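Local structure of Tlr1174 protein (Synechococcus elongatus, 2OZT) at residues A[56-59]-A[60-63]; A[174-177]-A[178-182]; A[284-287]-A[288-292]. The protein catalyses the dehydration of SHCHC to 2-succinylbenzoate, a step of phylloquinone biosynthesis that depends on a divalent metal cation. One frame throughout, in Å; residues are numbered along the deposited sequence.

Interaction 1. Residues A[56-59]-A[60-63]; sequences ETLN and ADIA
Asp61, Ala60 and Asn59 carry this contact at the start of helix 58-67, with Glu56 and Thr57 leading in. Asp61 meets the end of the extended Glu56 side chain almost at a right angle, the two carboxylate planes 78° apart, and Glu56 OE2 lies only 2.5 Å from Asp61 OD1. Oxygens this close suggest that one of the acids holds a proton. The same carboxylate is held by helix 85-97: OE1 accepts from Ala86 N, and OE2, the oxygen that faces Asp61, from Ala87 N. Replacing Glu56 by an alanine would probably leave those two amides without their acceptors and Asp61 without its mate. Ala60 meets the N-cap residue. Thr57 OG1, placed between backbone N and carbonyl carbon (chi1 64°), faces back into the helix and accepts from Ala60 N at 3.1 Å, while the Ala60 methyl packs against the same oxygen, Ala60 CB to Thr57 OG1 3.4 Å. Thr57 O takes the next amide, Asp61 N, at 3.1 Å. Ala63 N bonds to Asn59 O at 3.0 Å, and the Asn59 side chain runs alongside Ile62. Leu58 CG and Ile62 CD1, 4.0 Å apart, lean on Ile9 of strand 3-20 and Ile31 of strand 23-36, seating the helix on the antiparallel sheet. Asp61 touches Pro49 and Leu84 in loops and Ala87 of helix 85-97.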
loop_
_atom_site.group_PDB
_atom_site.type_symbol
_atom_site.label_atom_id
_atom_site.label_comp_id
_atom_site.label_asym_id
_atom_site.label_seq_id
_atom_site.Cartn_x
_atom_site.Cartn_y
_atom_site.Cartn_z
ATOM N N GLU A 56 10.803 8.423 -6.803
ATOM C CA GLU A 56 9.908 9.409 -7.426
ATOM C C GLU A 56 9.579 10.509 -6.422
ATOM O O GLU A 56 9.289 10.243 -5.229
ATOM C CB GLU A 56 8.614 8.705 -7.858
ATOM C CG GLU A 56 7.577 9.638 -8.467
ATOM C CD GLU A 56 6.392 8.827 -9.022
ATOM O OE1 GLU A 56 6.163 7.718 -8.492
ATOM O OE2 GLU A 56 5.674 9.329 -9.933
ATOM N N THR A 57 9.636 11.753 -6.893
ATOM C CA THR A 57 9.257 12.901 -6.061
ATOM C C THR A 57 8.067 13.632 -6.670
ATOM O O THR A 57 7.874 13.622 -7.869
ATOM C CB THR A 57 10.411 13.929 -5.917
ATOM O OG1 THR A 57 10.706 14.490 -7.208
ATOM C CG2 THR A 57 11.670 13.242 -5.300
ATOM N N LEU A 58 7.282 14.269 -5.819
ATOM C CA LEU A 58 6.168 15.042 -6.302
ATOM C C LEU A 58 6.693 16.123 -7.235
ATOM O O LEU A 58 6.056 16.442 -8.262
ATOM C CB LEU A 58 5.400 15.655 -5.148
ATOM C CG LEU A 58 4.140 16.411 -5.570
ATOM C CD1 LEU A 58 3.160 15.472 -6.294
ATOM C CD2 LEU A 58 3.469 17.070 -4.365
ATOM N N ASN A 59 7.828 16.738 -6.925
ATOM C CA ASN A 59 8.354 17.763 -7.861
ATOM C C ASN A 59 8.607 17.233 -9.248
ATOM O O ASN A 59 8.343 17.933 -10.261
ATOM C CB ASN A 59 9.634 18.385 -7.290
ATOM C CG ASN A 59 9.354 19.301 -6.125
ATOM O OD1 ASN A 59 8.207 19.605 -5.790
ATOM N ND2 ASN A 59 10.435 19.720 -5.445
ATOM N N ALA A 60 9.069 16.004 -9.352
ATOM C CA ALA A 60 9.295 15.417 -10.662
ATOM C C ALA A 60 7.963 15.137 -11.386
ATOM O O ALA A 60 7.860 15.277 -12.623
ATOM C CB ALA A 60 10.112 14.113 -10.509
ATOM N N ASP A 61 6.928 14.741 -10.646
ATOM C CA ASP A 61 5.602 14.511 -11.227
ATOM C C ASP A 61 5.015 15.844 -11.728
ATOM O O ASP A 61 4.326 15.909 -12.779
ATOM C CB ASP A 61 4.666 13.923 -10.187
ATOM C CG ASP A 61 5.055 12.499 -9.781
ATOM O OD1 ASP A 61 5.571 11.740 -10.632
ATOM O OD2 ASP A 61 4.784 12.154 -8.622
ATOM N N ILE A 62 5.277 16.919 -10.976
ATOM C CA ILE A 62 4.784 18.259 -11.361
ATOM C C ILE A 62 5.445 18.680 -12.667
ATOM O O ILE A 62 4.763 19.151 -13.613
ATOM C CB ILE A 62 5.030 19.331 -10.235
ATOM C CG1 ILE A 62 4.072 19.095 -9.077
ATOM C CG2 ILE A 62 4.745 20.757 -10.790
ATOM C CD1 ILE A 62 4.530 19.736 -7.775
ATOM N N ALA A 63 6.749 18.479 -12.759
ATOM C CA ALA A 63 7.476 18.809 -13.984
ATOM C C ALA A 63 6.890 18.015 -15.163
ATOM O O ALA A 63 6.659 18.557 -16.243
ATOM C CB ALA A 63 8.935 18.533 -13.830
#

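Interaction 2. Residues A[174-177]-A[178-182]; sequences RATA and NRWFA. With PO4 (phosphate ion), chain C.
The first turns of helix 174-187, the helix of a beta-alpha-beta unit between strands 163-167 and 192-196, set Thr176 beside Arg179 and Trp180 and hold a phosphate at the N-terminal end. Arg174 grips the ion from backbone and side chain together: its N donates to phosphate O4 at 2.9 Å, while NE and NH2 both reach O2, which sits in plane at the guanidinium edge, each at 3.0 Å. The bend at chi3 (-67°) turns the guanidinium edge to the ion, which probably came from the crystallisation liquor and takes a further bond from Gln203. One turn on, the Arg179 guanidinium lies with a face over Thr176 CA. Thr176 OG1 is 3.6 Å from Arg179 NH2, but hydrogen-bonds to Asp173. The methyl of Thr176 points the same way as Trp180 and touches the indole, Thr176 CG2 to Trp180 CD1 3.9 Å; Trp180 also stacks with Trp172 and packs on helix 144-157. Ala177 O receives Phe181 N at 2.9 Å, and the Ala177 methyl fits against Leu210 of helix 204-213. A strand, an outer helix and the next parallel strand form the repeating unit of a TIM-type barrel, here the C-terminal domain of an enolase-superfamily enzyme.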
loop_
_atom_site.group_PDB
_atom_site.type_symbol
_atom_site.label_atom_id
_atom_site.label_comp_id
_atom_site.label_asym_id
_atom_site.label_seq_id
_atom_site.Cartn_x
_atom_site.Cartn_y
_atom_site.Cartn_z
ATOM N N ARG A 174 20.584 -8.295 11.201
ATOM C CA ARG A 174 20.483 -9.642 10.701
ATOM C C ARG A 174 20.475 -10.679 11.853
ATOM O O ARG A 174 19.716 -11.634 11.835
ATOM C CB ARG A 174 21.613 -9.932 9.699
ATOM C CG ARG A 174 21.515 -9.160 8.360
ATOM C CD ARG A 174 22.762 -9.356 7.474
ATOM N NE ARG A 174 23.900 -8.722 8.154
ATOM C CZ ARG A 174 25.022 -9.348 8.508
ATOM N NH1 ARG A 174 25.213 -10.616 8.190
ATOM N NH2 ARG A 174 25.960 -8.677 9.176
ATOM N N ALA A 175 21.322 -10.485 12.870
ATOM C CA ALA A 175 21.368 -11.481 13.949
ATOM C C ALA A 175 20.042 -11.471 14.721
ATOM O O ALA A 175 19.550 -12.508 15.110
ATOM C CB ALA A 175 22.520 -11.144 14.879
ATOM N N THR A 176 19.489 -10.276 14.943
ATOM C CA THR A 176 18.181 -10.137 15.602
ATOM C C THR A 176 17.055 -10.831 14.814
ATOM O O THR A 176 16.215 -11.511 15.396
ATOM C CB THR A 176 17.827 -8.651 15.816
ATOM O OG1 THR A 176 18.805 -8.087 16.701
ATOM C CG2 THR A 176 16.412 -8.443 16.449
ATOM N N ALA A 177 17.028 -10.623 13.494
ATOM C CA ALA A 177 16.023 -11.264 12.666
ATOM C C ALA A 177 16.132 -12.772 12.810
ATOM O O ALA A 177 15.141 -13.481 12.978
ATOM C CB ALA A 177 16.216 -10.865 11.195
ATOM N N ASN A 178 17.357 -13.281 12.745
ATOM C CA ASN A 178 17.538 -14.706 12.855
ATOM C C ASN A 178 17.043 -15.283 14.188
ATOM O O ASN A 178 16.397 -16.337 14.206
ATOM C CB ASN A 178 18.991 -15.042 12.588
ATOM C CG ASN A 178 19.139 -16.380 11.983
ATOM O OD1 ASN A 178 19.260 -16.522 10.770
ATOM N ND2 ASN A 178 19.084 -17.398 12.816
ATOM N N ARG A 179 17.316 -14.557 15.282
ATOM C CA ARG A 179 16.846 -14.990 16.615
ATOM C C ARG A 179 15.307 -14.966 16.678
ATOM O O ARG A 179 14.679 -15.887 17.209
ATOM C CB ARG A 179 17.454 -14.126 17.708
ATOM C CG ARG A 179 18.953 -14.420 17.915
ATOM C CD ARG A 179 19.458 -13.989 19.313
ATOM N NE ARG A 179 19.042 -12.614 19.632
ATOM C CZ ARG A 179 19.598 -11.516 19.118
ATOM N NH1 ARG A 179 20.614 -11.606 18.270
ATOM N NH2 ARG A 179 19.131 -10.314 19.456
ATOM N N TRP A 180 14.689 -13.934 16.072
ATOM C CA TRP A 180 13.233 -13.862 15.996
ATOM C C TRP A 180 12.606 -15.006 15.220
ATOM O O TRP A 180 11.616 -15.604 15.651
ATOM C CB TRP A 180 12.829 -12.551 15.328
ATOM C CG TRP A 180 12.321 -11.488 16.270
ATOM C CD1 TRP A 180 12.969 -10.359 16.651
ATOM C CD2 TRP A 180 11.029 -11.443 16.873
ATOM N NE1 TRP A 180 12.150 -9.592 17.478
ATOM C CE2 TRP A 180 10.955 -10.246 17.621
ATOM C CE3 TRP A 180 9.915 -12.284 16.826
ATOM C CZ2 TRP A 180 9.784 -9.881 18.349
ATOM C CZ3 TRP A 180 8.780 -11.938 17.571
ATOM C CH2 TRP A 180 8.716 -10.736 18.279
ATOM N N PHE A 181 13.201 -15.362 14.085
ATOM C CA PHE A 181 12.639 -16.459 13.331
ATOM C C PHE A 181 12.779 -17.795 14.049
ATOM O O PHE A 181 11.917 -18.642 13.920
ATOM C CB PHE A 181 13.185 -16.494 11.899
ATOM C CG PHE A 181 12.562 -15.429 11.022
ATOM C CD1 PHE A 181 11.216 -15.518 10.695
ATOM C CD2 PHE A 181 13.303 -14.360 10.559
ATOM C CE1 PHE A 181 10.611 -14.520 9.921
ATOM C CE2 PHE A 181 12.716 -13.372 9.791
ATOM C CZ PHE A 181 11.364 -13.447 9.488
ATOM N N ALA A 182 13.848 -17.929 14.823
ATOM C CA ALA A 182 14.058 -19.181 15.608
ATOM C C ALA A 182 13.012 -19.229 16.721
ATOM O O ALA A 182 12.397 -20.287 16.961
ATOM C CB ALA A 182 15.446 -19.233 16.160
HETATM P P PO4 C . 23.812 -5.779 10.406
HETATM O O1 PO4 C . 23.595 -4.290 10.517
HETATM O O2 PO4 C . 24.720 -5.986 9.218
HETATM O O3 PO4 C . 24.424 -6.392 11.665
HETATM O O4 PO4 C . 22.537 -6.505 10.089
#

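Interaction 3. Residues A[284-287]-A[288-292]; sequences FHLL and ETWQP
Phe284 and Glu288 meet in the last turns of helix 277-290. Their direct bond, Glu288 N to Phe284 O, is long and weak at 3.4 Å; a water bridges the pair, donating to both Phe284 O and Glu288 OE2. That carboxylate reaches the water through a chain bent at chi2 (-70°), and OE2 also forms a salt bridge with Arg106. His285 O also accepts from Glu288 N, at 3.0 Å and from above the carbonyl plane, a tightened turn, and a second water joins His285 O to Thr289 OG1. Leu286 O is gripped twice, by Trp290 N in the carbonyl plane at 3.1 Å and by Thr289 N from above it at 2.9 Å. Beside it, Leu286 CB sits over the face of the Trp290 six-membered ring, a CH-pi contact 4.1 Å from the ring centroid. Leu287 closes the helix: its O accepts from Gln291 N at 2.8 Å, and Gln291 then leaves the helix with positive phi. The side-chain amide folds back, Gln291 NE2 donating to Glu288 O at 2.9 Å. The ring of Pro292 crosses the Leu287 side chain at about a right angle, Leu287 CB 3.9 Å from Pro292 CD. Around this end, Trp290 packs on helix 252-260, where NE1 bonds to Ser256, and on Phe270 of strand 268-270; Leu287 and Pro292 also touch Phe270, and Leu286 touches Thr246 of helix 246-249.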
loop_
_atom_site.group_PDB
_atom_site.type_symbol
_atom_site.label_atom_id
_atom_site.label_comp_id
_atom_site.label_asym_id
_atom_site.label_seq_id
_atom_site.Cartn_x
_atom_site.Cartn_y
_atom_site.Cartn_z
ATOM N N PHE A 284 -9.948 0.430 -5.266
ATOM C CA PHE A 284 -11.087 -0.475 -5.045
ATOM C C PHE A 284 -11.742 -0.910 -6.375
ATOM O O PHE A 284 -12.197 -2.063 -6.469
ATOM C CB PHE A 284 -12.104 0.097 -4.061
ATOM C CG PHE A 284 -11.718 -0.134 -2.613
ATOM C CD1 PHE A 284 -10.555 0.429 -2.086
ATOM C CD2 PHE A 284 -12.533 -0.900 -1.790
ATOM C CE1 PHE A 284 -10.203 0.201 -0.742
ATOM C CE2 PHE A 284 -12.215 -1.111 -0.479
ATOM C CZ PHE A 284 -11.054 -0.568 0.073
ATOM N N HIS A 285 -11.806 -0.034 -7.384
ATOM C CA HIS A 285 -12.314 -0.472 -8.686
ATOM C C HIS A 285 -11.412 -1.572 -9.254
ATOM O O HIS A 285 -11.893 -2.568 -9.810
ATOM C CB HIS A 285 -12.336 0.753 -9.621
ATOM C CG HIS A 285 -12.531 0.426 -11.077
ATOM N ND1 HIS A 285 -13.685 -0.151 -11.562
ATOM C CD2 HIS A 285 -11.713 0.583 -12.145
ATOM C CE1 HIS A 285 -13.570 -0.341 -12.865
ATOM N NE2 HIS A 285 -12.389 0.105 -13.248
ATOM N N LEU A 286 -10.097 -1.357 -9.209
ATOM C CA LEU A 286 -9.186 -2.374 -9.717
ATOM C C LEU A 286 -9.330 -3.721 -8.958
ATOM O O LEU A 286 -9.174 -4.789 -9.539
ATOM C CB LEU A 286 -7.737 -1.882 -9.592
ATOM C CG LEU A 286 -7.399 -0.751 -10.598
ATOM C CD1 LEU A 286 -6.166 0.016 -10.156
ATOM C CD2 LEU A 286 -7.167 -1.377 -11.976
ATOM N N LEU A 287 -9.611 -3.650 -7.657
ATOM C CA LEU A 287 -9.821 -4.866 -6.884
ATOM C C LEU A 287 -11.025 -5.680 -7.342
ATOM O O LEU A 287 -11.119 -6.862 -7.023
ATOM C CB LEU A 287 -9.949 -4.520 -5.400
ATOM C CG LEU A 287 -8.666 -3.906 -4.733
ATOM C CD1 LEU A 287 -8.894 -3.559 -3.281
ATOM C CD2 LEU A 287 -7.478 -4.853 -4.876
ATOM N N GLU A 288 -11.961 -5.066 -8.079
ATOM C CA GLU A 288 -13.079 -5.868 -8.635
ATOM C C GLU A 288 -12.530 -6.858 -9.675
ATOM O O GLU A 288 -13.133 -7.916 -9.880
ATOM C CB GLU A 288 -14.131 -4.986 -9.295
ATOM C CG GLU A 288 -14.944 -4.089 -8.349
ATOM C CD GLU A 288 -15.879 -4.914 -7.494
ATOM O OE1 GLU A 288 -16.763 -5.603 -8.061
ATOM O OE2 GLU A 288 -15.726 -4.910 -6.263
ATOM N N THR A 289 -11.435 -6.499 -10.329
ATOM C CA THR A 289 -10.742 -7.430 -11.237
ATOM C C THR A 289 -9.799 -8.376 -10.472
ATOM O O THR A 289 -9.896 -9.593 -10.629
ATOM C CB THR A 289 -10.031 -6.676 -12.341
ATOM O OG1 THR A 289 -11.023 -6.018 -13.181
ATOM C CG2 THR A 289 -9.156 -7.638 -13.193
ATOM N N TRP A 290 -8.901 -7.828 -9.639
ATOM C CA TRP A 290 -7.900 -8.655 -8.995
ATOM C C TRP A 290 -8.438 -9.547 -7.875
ATOM O O TRP A 290 -7.848 -10.600 -7.612
ATOM C CB TRP A 290 -6.762 -7.773 -8.445
ATOM C CG TRP A 290 -5.985 -7.076 -9.550
ATOM C CD1 TRP A 290 -5.651 -7.589 -10.778
ATOM C CD2 TRP A 290 -5.395 -5.759 -9.489
ATOM N NE1 TRP A 290 -4.893 -6.660 -11.486
ATOM C CE2 TRP A 290 -4.718 -5.545 -10.700
ATOM C CE3 TRP A 290 -5.336 -4.769 -8.500
ATOM C CZ2 TRP A 290 -4.030 -4.354 -10.973
ATOM C CZ3 TRP A 290 -4.616 -3.598 -8.757
ATOM C CH2 TRP A 290 -4.003 -3.391 -10.009
ATOM N N GLN A 291 -9.543 -9.153 -7.245
ATOM C CA GLN A 291 -10.236 -9.976 -6.231
ATOM C C GLN A 291 -9.334 -10.472 -5.107
ATOM O O GLN A 291 -8.965 -11.650 -5.041
ATOM C CB GLN A 291 -10.932 -11.164 -6.895
ATOM C CG GLN A 291 -11.963 -10.669 -7.906
ATOM C CD GLN A 291 -13.347 -10.686 -7.386
ATOM O OE1 GLN A 291 -13.729 -11.585 -6.645
ATOM N NE2 GLN A 291 -14.136 -9.677 -7.756
ATOM N N PRO A 292 -8.959 -9.552 -4.227
ATOM C CA PRO A 292 -7.945 -9.869 -3.215
ATOM C C PRO A 292 -8.376 -11.004 -2.278
ATOM O O PRO A 292 -9.560 -11.161 -1.973
ATOM C CB PRO A 292 -7.790 -8.534 -2.439
ATOM C CG PRO A 292 -9.076 -7.790 -2.707
ATOM C CD PRO A 292 -9.471 -8.189 -4.113
HETATM O O HOH W 1 -14.110 -3.267 -4.926
HETATM O O HOH W 2 -11.843 -3.543 -12.313
#

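The three contacts come in series along the chain, each within a single helix, and none touches another. Interaction 1 belongs to the N-terminal MenC domain, beside its antiparallel sheet, whereas interactions 2 and 3 lie on helices 174-187 and 277-290, which pack around the parallel strands of the barrel. The centres of interactions 1 and 2 lie about 38 Å apart. For interactions 2 and 3 the separation is about 36 Å, and for interactions 1 and 3 about 27 Å. Glu56 and Trp290 each lie about 10 Å, between side chains, from Lys245, the predicted proton acceptor, and Phe181 about 9 Å from metal-binding Glu196. None of the catalytic or metal-binding residues is part of these contacts.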